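Local atomic coordinates of leucyl-trna synthetase (Plasmodium knowlesi, PDB entry 5FOF), a protein that attaches leucine to its cognate tRNA at the expense of ATP, the part crystallised here being the editing domain, which probably hydrolyses mischarged tRNA. Residues Leu179-Thr184 and Leu194-Pro198; Phe251-Pro257 and Glu295-Val300. One frame throughout, in Å; residues are numbered along the deposited sequence.

Overall arrangement
Followed from the N terminus, the chain builds much of the large mixed sheet before either contact begins. Interaction 1 then closes a short hairpin: only nine residues separate Leu179-Thr184 from Leu194-Pro198, and the pairing carries the sheet from strand 33-40 through strand 183-185 and strand 194-198 to strand 94-97. Interaction 2 opens after that hairpin is complete, so the two are in series and neither nest nor cross. It closes a longer loop of 37 residues, largely helical, between Phe251-Pro257 and Glu295-Val300. Their centres lie about 26 Å apart, one contact in the buried sheet and the other in a separate two-stranded sheet farther out.

Interaction 1 of 2, residues Leu179-Thr184 and Leu194-Pro198; sequences LVGLRT and LYILP
The ring of Tyr195 receives the carbonyl oxygen of Gly181 at its edge and in its plane, with CD2 3.4 Å from that O. Arg183 approaches the same ring obliquely: its CG comes within 4.1 Å of Tyr195 CE2, and the extended chain carries the guanidinium to a plane only 22° from that of the ring. Phe245 stacks on this tyrosine from outside the hairpin.

Behind this aromatic group, the backbones illustrate how an antiparallel pair absorbs an extra residue. Arg183 and Tyr195 form a non-hydrogen-bonded pair, yet the next step is split: Ile196 N donates to Leu182 O at 3.2 Å, whereas Ile196 O accepts from Gly181 N at 2.7 Å. With Gly181 at a positive phi and at the third position of a type II turn, this is a G1 beta bulge.

Ile196 packs against that turn, its branches lying next to Leu179 O. Its CD1 reaches Leu182 CB at 3.7 Å, and its CG1 meets the CG2 methyl of Thr184 at 3.8 Å, the two side chains crossing nearly at right angles. At the far end of the pairing, Leu194 O is gripped twice by one residue. Thr184 N lies 2.6 Å from it, nearly in line with the C=O, although its N-H points somewhat aside, while Thr184 OG1 lies 2.7 Å from Leu194 O, 71° out of the carbonyl plane. Setting OG1 between the backbone N and carbonyl carbon (chi1 52°) brings the hydroxyl over this oxygen.

Strand 94-97 lies parallel to strand 194-198 on its other side, Thr95 exchanging backbone hydrogen bonds with Tyr195 and Leu197. The bulged hairpin is thus an internal part of the mixed sheet, with helix 43-55 packing on Leu182 and helix 219-230 on Leu197 and Pro198.

Interaction 2 of 2, residues Phe251-Pro257 and Glu295-Val300; sequences FSCIQLP and EGTMTV
Gln255 lays its aliphatic stem and amide across the CG2 methyl of Thr299, with CG 3.6 Å from that carbon, and turns its oxygen toward a second threonine. Thr297 OG1 donates to Gln255 OE1 at 3.2 Å, in the amide plane and on a lone pair, a bond that helps fix the rotation of the amide. Gln255 and Thr297 thus share one face of the small sheet, and their backbones form the hydrogen-bonded pair beneath: Gln255 N to Thr297 O and Thr297 N to Gln255 O, each 2.7 Å.

Ile254 and Met298 occupy the opposite face as a non-hydrogen-bonded pair. Bends at chi2 and chi3 (both near -60°) fold the methionine back, bringing its CE within 4.0 Å of Cys253 CB, while SD lies near Ile254 CG1. Helix 308-321 packs against this face through Ile308.

Past the Ile254-Met298 pair the regular pairing ends. Thr299 N still reaches Cys253 O at 3.0 Å, although from well above the carbonyl plane, but Cys253 N turns instead to Asp217. The hydroxyl of Thr299 takes over the next link, its OG1 donating to Ser252 O at 2.6 Å, in the carbonyl plane and on a lone pair. The same OG1 sits at the edge of the Phe251 ring, whose CE1 comes to 3.2 Å from Val300 CG1, a distance so short that its exact value is doubtful; Tyr90 meets this phenyl ring edge-to-face.

At the other end, Leu256 CD2 and the Pro257 ring lie against Glu295 and Gly296, where helix 281-295 gives way to strand 297-298. The result is a minimal two-stranded antiparallel sheet, bridging a mostly helical excursion at the periphery of the LeuRS editing domain.

Interaction 1 of 2, residues Leu179-Thr184 and Leu194-Pro198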
ATOM      1  N   LEU A 179       4.776  -4.363 -11.816  1.00 44.48           N
ATOM      2  CA  LEU A 179       5.162  -3.322 -10.861  1.00 42.69           C
ATOM      3  C   LEU A 179       6.420  -3.670 -10.068  1.00 39.92           C
ATOM      4  O   LEU A 179       7.071  -2.785  -9.542  1.00 41.20           O
ATOM      5  CB  LEU A 179       4.017  -3.045  -9.874  1.00 41.96           C
ATOM      6  CG  LEU A 179       2.657  -2.722 -10.470  1.00 40.77           C
ATOM      7  CD1 LEU A 179       1.634  -2.576  -9.375  1.00 41.44           C
ATOM      8  CD2 LEU A 179       2.735  -1.457 -11.299  1.00 43.05           C
ATOM      9  N   VAL A 180       6.755  -4.945  -9.943  1.00 40.30           N
ATOM     10  CA  VAL A 180       7.871  -5.332  -9.079  1.00 43.72           C
ATOM     11  C   VAL A 180       9.175  -4.675  -9.543  1.00 45.28           C
ATOM     12  O   VAL A 180       9.447  -4.567 -10.736  1.00 45.60           O
ATOM     13  CB  VAL A 180       7.989  -6.867  -8.959  1.00 45.11           C
ATOM     14  CG1 VAL A 180       9.317  -7.309  -8.345  1.00 46.12           C
ATOM     15  CG2 VAL A 180       6.851  -7.382  -8.098  1.00 47.93           C
ATOM     16  N   GLY A 181       9.953  -4.215  -8.572  1.00 46.96           N
ATOM     17  CA  GLY A 181      11.185  -3.494  -8.819  1.00 45.95           C
ATOM     18  C   GLY A 181      11.070  -1.993  -9.019  1.00 44.49           C
ATOM     19  O   GLY A 181      12.095  -1.321  -9.028  1.00 42.58           O
ATOM     20  N   LEU A 182       9.855  -1.457  -9.176  1.00 44.58           N
ATOM     21  CA  LEU A 182       9.686  -0.011  -9.308  1.00 45.63           C
ATOM     22  C   LEU A 182      10.193   0.695  -8.081  1.00 50.54           C
ATOM     23  O   LEU A 182       9.878   0.300  -6.955  1.00 49.73           O
ATOM     24  CB  LEU A 182       8.233   0.413  -9.491  1.00 45.02           C
ATOM     25  CG  LEU A 182       7.769   0.838 -10.876  1.00 48.16           C
ATOM     26  CD1 LEU A 182       6.399   1.504 -10.742  1.00 48.63           C
ATOM     27  CD2 LEU A 182       8.760   1.758 -11.594  1.00 45.57           C
ATOM     28  N   ARG A 183      10.954   1.756  -8.322  1.00 55.49           N
ATOM     29  CA  ARG A 183      11.503   2.588  -7.269  1.00 56.57           C
ATOM     30  C   ARG A 183      10.344   3.435  -6.775  1.00 50.51           C
ATOM     31  O   ARG A 183       9.601   3.988  -7.574  1.00 45.05           O
ATOM     32  CB  ARG A 183      12.632   3.471  -7.819  1.00 67.27           C
ATOM     33  CG  ARG A 183      13.688   3.818  -6.789  1.00 78.96           C
ATOM     34  CD  ARG A 183      14.650   4.886  -7.285  1.00 89.22           C
ATOM     35  NE  ARG A 183      15.201   5.640  -6.159  1.00100.51           N
ATOM     36  CZ  ARG A 183      15.993   6.705  -6.264  1.00106.77           C
ATOM     37  NH1 ARG A 183      16.368   7.166  -7.458  1.00112.33           N
ATOM     38  NH2 ARG A 183      16.425   7.312  -5.158  1.00106.58           N
ATOM     39  N   THR A 184      10.181   3.498  -5.458  1.00 48.28           N
ATOM     40  CA  THR A 184       9.019   4.121  -4.835  1.00 46.80           C
ATOM     41  C   THR A 184       9.420   4.810  -3.542  1.00 46.59           C
ATOM     42  O   THR A 184      10.431   4.459  -2.913  1.00 47.24           O
ATOM     43  CB  THR A 184       7.895   3.087  -4.531  1.00 47.20           C
ATOM     44  OG1 THR A 184       8.418   1.967  -3.800  1.00 53.22           O
ATOM     45  CG2 THR A 184       7.249   2.574  -5.820  1.00 45.58           C
ATOM     46  N   LEU A 194      12.587   2.897  -1.724  1.00 63.34           N
ATOM     47  CA  LEU A 194      11.790   1.701  -1.443  1.00 58.08           C
ATOM     48  C   LEU A 194      11.410   1.076  -2.754  1.00 53.76           C
ATOM     49  O   LEU A 194      11.124   1.790  -3.706  1.00 54.84           O
ATOM     50  CB  LEU A 194      10.510   2.056  -0.692  1.00 57.09           C
ATOM     51  CG  LEU A 194      10.674   3.074   0.440  1.00 58.14           C
ATOM     52  CD1 LEU A 194       9.364   3.171   1.214  1.00 59.62           C
ATOM     53  CD2 LEU A 194      11.857   2.757   1.355  1.00 53.87           C
ATOM     54  N   TYR A 195      11.416  -0.250  -2.803  1.00 48.65           N
ATOM     55  CA  TYR A 195      11.140  -0.973  -4.032  1.00 47.91           C
ATOM     56  C   TYR A 195       9.862  -1.793  -3.872  1.00 49.13           C
ATOM     57  O   TYR A 195       9.442  -2.114  -2.737  1.00 44.88           O
ATOM     58  CB  TYR A 195      12.331  -1.854  -4.415  1.00 50.75           C
ATOM     59  CG  TYR A 195      13.568  -1.058  -4.803  1.00 55.13           C
ATOM     60  CD1 TYR A 195      14.452  -0.590  -3.837  1.00 58.47           C
ATOM     61  CD2 TYR A 195      13.851  -0.767  -6.143  1.00 56.38           C
ATOM     62  CE1 TYR A 195      15.577   0.156  -4.186  1.00 61.34           C
ATOM     63  CE2 TYR A 195      14.972  -0.028  -6.503  1.00 57.08           C
ATOM     64  CZ  TYR A 195      15.837   0.439  -5.523  1.00 57.90           C
ATOM     65  OH  TYR A 195      16.964   1.171  -5.867  1.00 54.28           O
ATOM     66  N   ILE A 196       9.241  -2.108  -5.012  1.00 44.99           N
ATOM     67  CA  ILE A 196       8.056  -2.943  -5.030  1.00 43.09           C
ATOM     68  C   ILE A 196       8.538  -4.387  -5.078  1.00 44.87           C
ATOM     69  O   ILE A 196       9.282  -4.775  -5.988  1.00 45.51           O
ATOM     70  CB  ILE A 196       7.112  -2.569  -6.181  1.00 42.38           C
ATOM     71  CG1 ILE A 196       6.611  -1.138  -5.960  1.00 41.42           C
ATOM     72  CG2 ILE A 196       5.892  -3.494  -6.246  1.00 42.31           C
ATOM     73  CD1 ILE A 196       5.653  -0.642  -7.016  1.00 40.98           C
ATOM     74  N   LEU A 197       8.160  -5.148  -4.054  1.00 44.03           N
ATOM     75  CA  LEU A 197       8.537  -6.546  -3.912  1.00 45.80           C
ATOM     76  C   LEU A 197       7.288  -7.407  -3.997  1.00 47.05           C
ATOM     77  O   LEU A 197       6.193  -6.930  -3.695  1.00 47.94           O
ATOM     78  CB  LEU A 197       9.203  -6.784  -2.557  1.00 47.66           C
ATOM     79  CG  LEU A 197      10.592  -6.197  -2.317  1.00 49.20           C
ATOM     80  CD1 LEU A 197      11.130  -6.733  -1.003  1.00 48.96           C
ATOM     81  CD2 LEU A 197      11.565  -6.497  -3.456  1.00 49.73           C
ATOM     82  N   PRO A 198       7.440  -8.684  -4.385  1.00 46.33           N
ATOM     83  CA  PRO A 198       6.298  -9.571  -4.548  1.00 46.73           C
ATOM     84  C   PRO A 198       5.951 -10.347  -3.286  1.00 44.90           C
ATOM     85  O   PRO A 198       6.834 -10.965  -2.704  1.00 46.44           O
ATOM     86  CB  PRO A 198       6.789 -10.530  -5.626  1.00 48.73           C
ATOM     87  CG  PRO A 198       8.246 -10.656  -5.359  1.00 47.26           C
ATOM     88  CD  PRO A 198       8.692  -9.348  -4.782  1.00 47.22           C
TER

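Interaction 2 of 2, residues Phe251-Pro257 and Glu295-Val300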
ATOM      1  N   PHE A 251      13.702   0.829  10.008  1.00 50.61           N
ATOM      2  CA  PHE A 251      13.717   1.353  11.365  1.00 51.43           C
ATOM      3  C   PHE A 251      12.601   0.709  12.209  1.00 52.26           C
ATOM      4  O   PHE A 251      11.434   0.723  11.814  1.00 53.72           O
ATOM      5  CB  PHE A 251      13.537   2.879  11.354  1.00 55.46           C
ATOM      6  CG  PHE A 251      13.842   3.534  12.680  1.00 60.80           C
ATOM      7  CD1 PHE A 251      12.905   3.532  13.717  1.00 62.89           C
ATOM      8  CD2 PHE A 251      15.074   4.153  12.895  1.00 63.83           C
ATOM      9  CE1 PHE A 251      13.200   4.123  14.939  1.00 66.54           C
ATOM     10  CE2 PHE A 251      15.369   4.747  14.114  1.00 67.41           C
ATOM     11  CZ  PHE A 251      14.431   4.734  15.139  1.00 68.74           C
ATOM     12  N   SER A 252      12.953   0.175  13.374  1.00 49.29           N
ATOM     13  CA  SER A 252      11.982  -0.489  14.237  1.00 48.86           C
ATOM     14  C   SER A 252      11.248   0.532  15.055  1.00 50.19           C
ATOM     15  O   SER A 252      11.854   1.192  15.889  1.00 52.92           O
ATOM     16  CB  SER A 252      12.646  -1.489  15.166  1.00 49.29           C
ATOM     17  OG  SER A 252      11.663  -2.158  15.925  1.00 48.28           O
ATOM     18  N   CYS A 253       9.937   0.642  14.820  1.00 49.57           N
ATOM     19  CA  CYS A 253       9.104   1.660  15.456  1.00 48.23           C
ATOM     20  C   CYS A 253       8.494   1.244  16.796  1.00 48.93           C
ATOM     21  O   CYS A 253       7.898   2.085  17.457  1.00 44.87           O
ATOM     22  CB  CYS A 253       7.975   2.085  14.510  1.00 47.41           C
ATOM     23  SG  CYS A 253       8.542   2.564  12.868  1.00 48.60           S
ATOM     24  N   ILE A 254       8.619  -0.034  17.184  1.00 53.94           N
ATOM     25  CA  ILE A 254       7.889  -0.587  18.344  1.00 56.21           C
ATOM     26  C   ILE A 254       8.771  -1.464  19.276  1.00 54.00           C
ATOM     27  O   ILE A 254       9.460  -2.364  18.807  1.00 52.27           O
ATOM     28  CB  ILE A 254       6.634  -1.387  17.887  1.00 59.17           C
ATOM     29  CG1 ILE A 254       5.704  -0.497  17.046  1.00 60.44           C
ATOM     30  CG2 ILE A 254       5.881  -1.940  19.098  1.00 60.98           C
ATOM     31  CD1 ILE A 254       4.364  -1.107  16.669  1.00 62.23           C
ATOM     32  N   GLN A 255       8.708  -1.187  20.583  1.00 54.30           N
ATOM     33  CA  GLN A 255       9.372  -1.958  21.655  1.00 59.65           C
ATOM     34  C   GLN A 255       8.330  -2.778  22.386  1.00 62.82           C
ATOM     35  O   GLN A 255       7.221  -2.293  22.602  1.00 66.87           O
ATOM     36  CB  GLN A 255       9.955  -1.019  22.727  1.00 63.40           C
ATOM     37  CG  GLN A 255      11.327  -0.432  22.465  1.00 67.56           C
ATOM     38  CD  GLN A 255      11.550   0.908  23.169  1.00 71.95           C
ATOM     39  OE1 GLN A 255      10.687   1.404  23.897  1.00 71.43           O
ATOM     40  NE2 GLN A 255      12.713   1.510  22.931  1.00 72.03           N
ATOM     41  N   LEU A 256       8.700  -3.979  22.822  1.00 66.17           N
ATOM     42  CA  LEU A 256       7.906  -4.747  23.791  1.00 68.96           C
ATOM     43  C   LEU A 256       8.660  -4.853  25.140  1.00 78.19           C
ATOM     44  O   LEU A 256       9.891  -4.740  25.157  1.00 77.33           O
ATOM     45  CB  LEU A 256       7.581  -6.124  23.216  1.00 65.49           C
ATOM     46  CG  LEU A 256       6.478  -6.135  22.152  1.00 61.18           C
ATOM     47  CD1 LEU A 256       6.482  -7.445  21.372  1.00 58.95           C
ATOM     48  CD2 LEU A 256       5.106  -5.892  22.769  1.00 61.91           C
ATOM     49  N   PRO A 257       7.932  -5.067  26.267  1.00 84.97           N
ATOM     50  CA  PRO A 257       8.497  -4.950  27.622  1.00 88.71           C
ATOM     51  C   PRO A 257       9.894  -5.548  27.862  1.00 87.15           C
ATOM     52  O   PRO A 257      10.793  -4.811  28.274  1.00 86.57           O
ATOM     53  CB  PRO A 257       7.447  -5.642  28.497  1.00 93.25           C
ATOM     54  CG  PRO A 257       6.169  -5.373  27.794  1.00 93.60           C
ATOM     55  CD  PRO A 257       6.507  -5.456  26.329  1.00 91.49           C
ATOM     56  N   GLU A 295       0.736  -3.964  24.732  1.00 66.42           N
ATOM     57  CA  GLU A 295       1.959  -3.968  25.542  1.00 66.02           C
ATOM     58  C   GLU A 295       3.125  -3.213  24.882  1.00 64.54           C
ATOM     59  O   GLU A 295       4.114  -2.886  25.547  1.00 55.22           O
ATOM     60  CB  GLU A 295       2.367  -5.425  25.849  1.00 69.23           C
ATOM     61  CG  GLU A 295       1.331  -6.231  26.647  1.00 72.79           C
ATOM     62  CD  GLU A 295       1.433  -7.749  26.455  1.00 79.11           C
ATOM     63  OE1 GLU A 295       2.554  -8.278  26.274  1.00 82.70           O
ATOM     64  OE2 GLU A 295       0.380  -8.431  26.476  1.00 79.54           O
ATOM     65  N   GLY A 296       3.019  -2.932  23.581  1.00 63.90           N
ATOM     66  CA  GLY A 296       4.097  -2.261  22.852  1.00 59.48           C
ATOM     67  C   GLY A 296       4.228  -0.779  23.168  1.00 57.31           C
ATOM     68  O   GLY A 296       3.268  -0.145  23.629  1.00 51.02           O
ATOM     69  N   THR A 297       5.431  -0.239  22.947  1.00 55.89           N
ATOM     70  CA  THR A 297       5.673   1.218  23.026  1.00 55.51           C
ATOM     71  C   THR A 297       6.430   1.697  21.799  1.00 51.85           C
ATOM     72  O   THR A 297       7.133   0.920  21.155  1.00 45.35           O
ATOM     73  CB  THR A 297       6.458   1.643  24.289  1.00 57.87           C
ATOM     74  OG1 THR A 297       7.579   0.769  24.474  1.00 58.98           O
ATOM     75  CG2 THR A 297       5.552   1.618  25.530  1.00 57.41           C
ATOM     76  N   MET A 298       6.266   2.981  21.491  1.00 52.13           N
ATOM     77  CA  MET A 298       6.821   3.580  20.280  1.00 55.28           C
ATOM     78  C   MET A 298       8.255   4.051  20.506  1.00 58.62           C
ATOM     79  O   MET A 298       8.596   4.509  21.597  1.00 64.49           O
ATOM     80  CB  MET A 298       5.967   4.770  19.849  1.00 57.58           C
ATOM     81  CG  MET A 298       4.542   4.437  19.435  1.00 57.58           C
ATOM     82  SD  MET A 298       4.394   3.315  18.036  1.00 58.69           S
ATOM     83  CE  MET A 298       5.349   4.160  16.780  1.00 55.97           C
ATOM     84  N   THR A 299       9.074   3.961  19.460  1.00 58.65           N
ATOM     85  CA  THR A 299      10.505   4.257  19.527  1.00 58.33           C
ATOM     86  C   THR A 299      10.939   5.542  18.789  1.00 59.79           C
ATOM     87  O   THR A 299      12.096   5.940  18.904  1.00 64.18           O
ATOM     88  CB  THR A 299      11.304   3.083  18.944  1.00 58.85           C
ATOM     89  OG1 THR A 299      10.986   2.934  17.562  1.00 56.04           O
ATOM     90  CG2 THR A 299      10.953   1.797  19.653  1.00 60.35           C
ATOM     91  N   VAL A 300      10.020   6.193  18.077  1.00 58.05           N
ATOM     92  CA  VAL A 300      10.331   7.340  17.217  1.00 61.26           C
ATOM     93  C   VAL A 300       9.712   8.626  17.748  1.00 64.04           C
ATOM     94  O   VAL A 300       8.630   8.595  18.350  1.00 62.28           O
ATOM     95  CB  VAL A 300       9.827   7.138  15.758  1.00 66.47           C
ATOM     96  CG1 VAL A 300      10.670   6.107  15.042  1.00 71.35           C
ATOM     97  CG2 VAL A 300       8.364   6.718  15.691  1.00 64.28           C
TER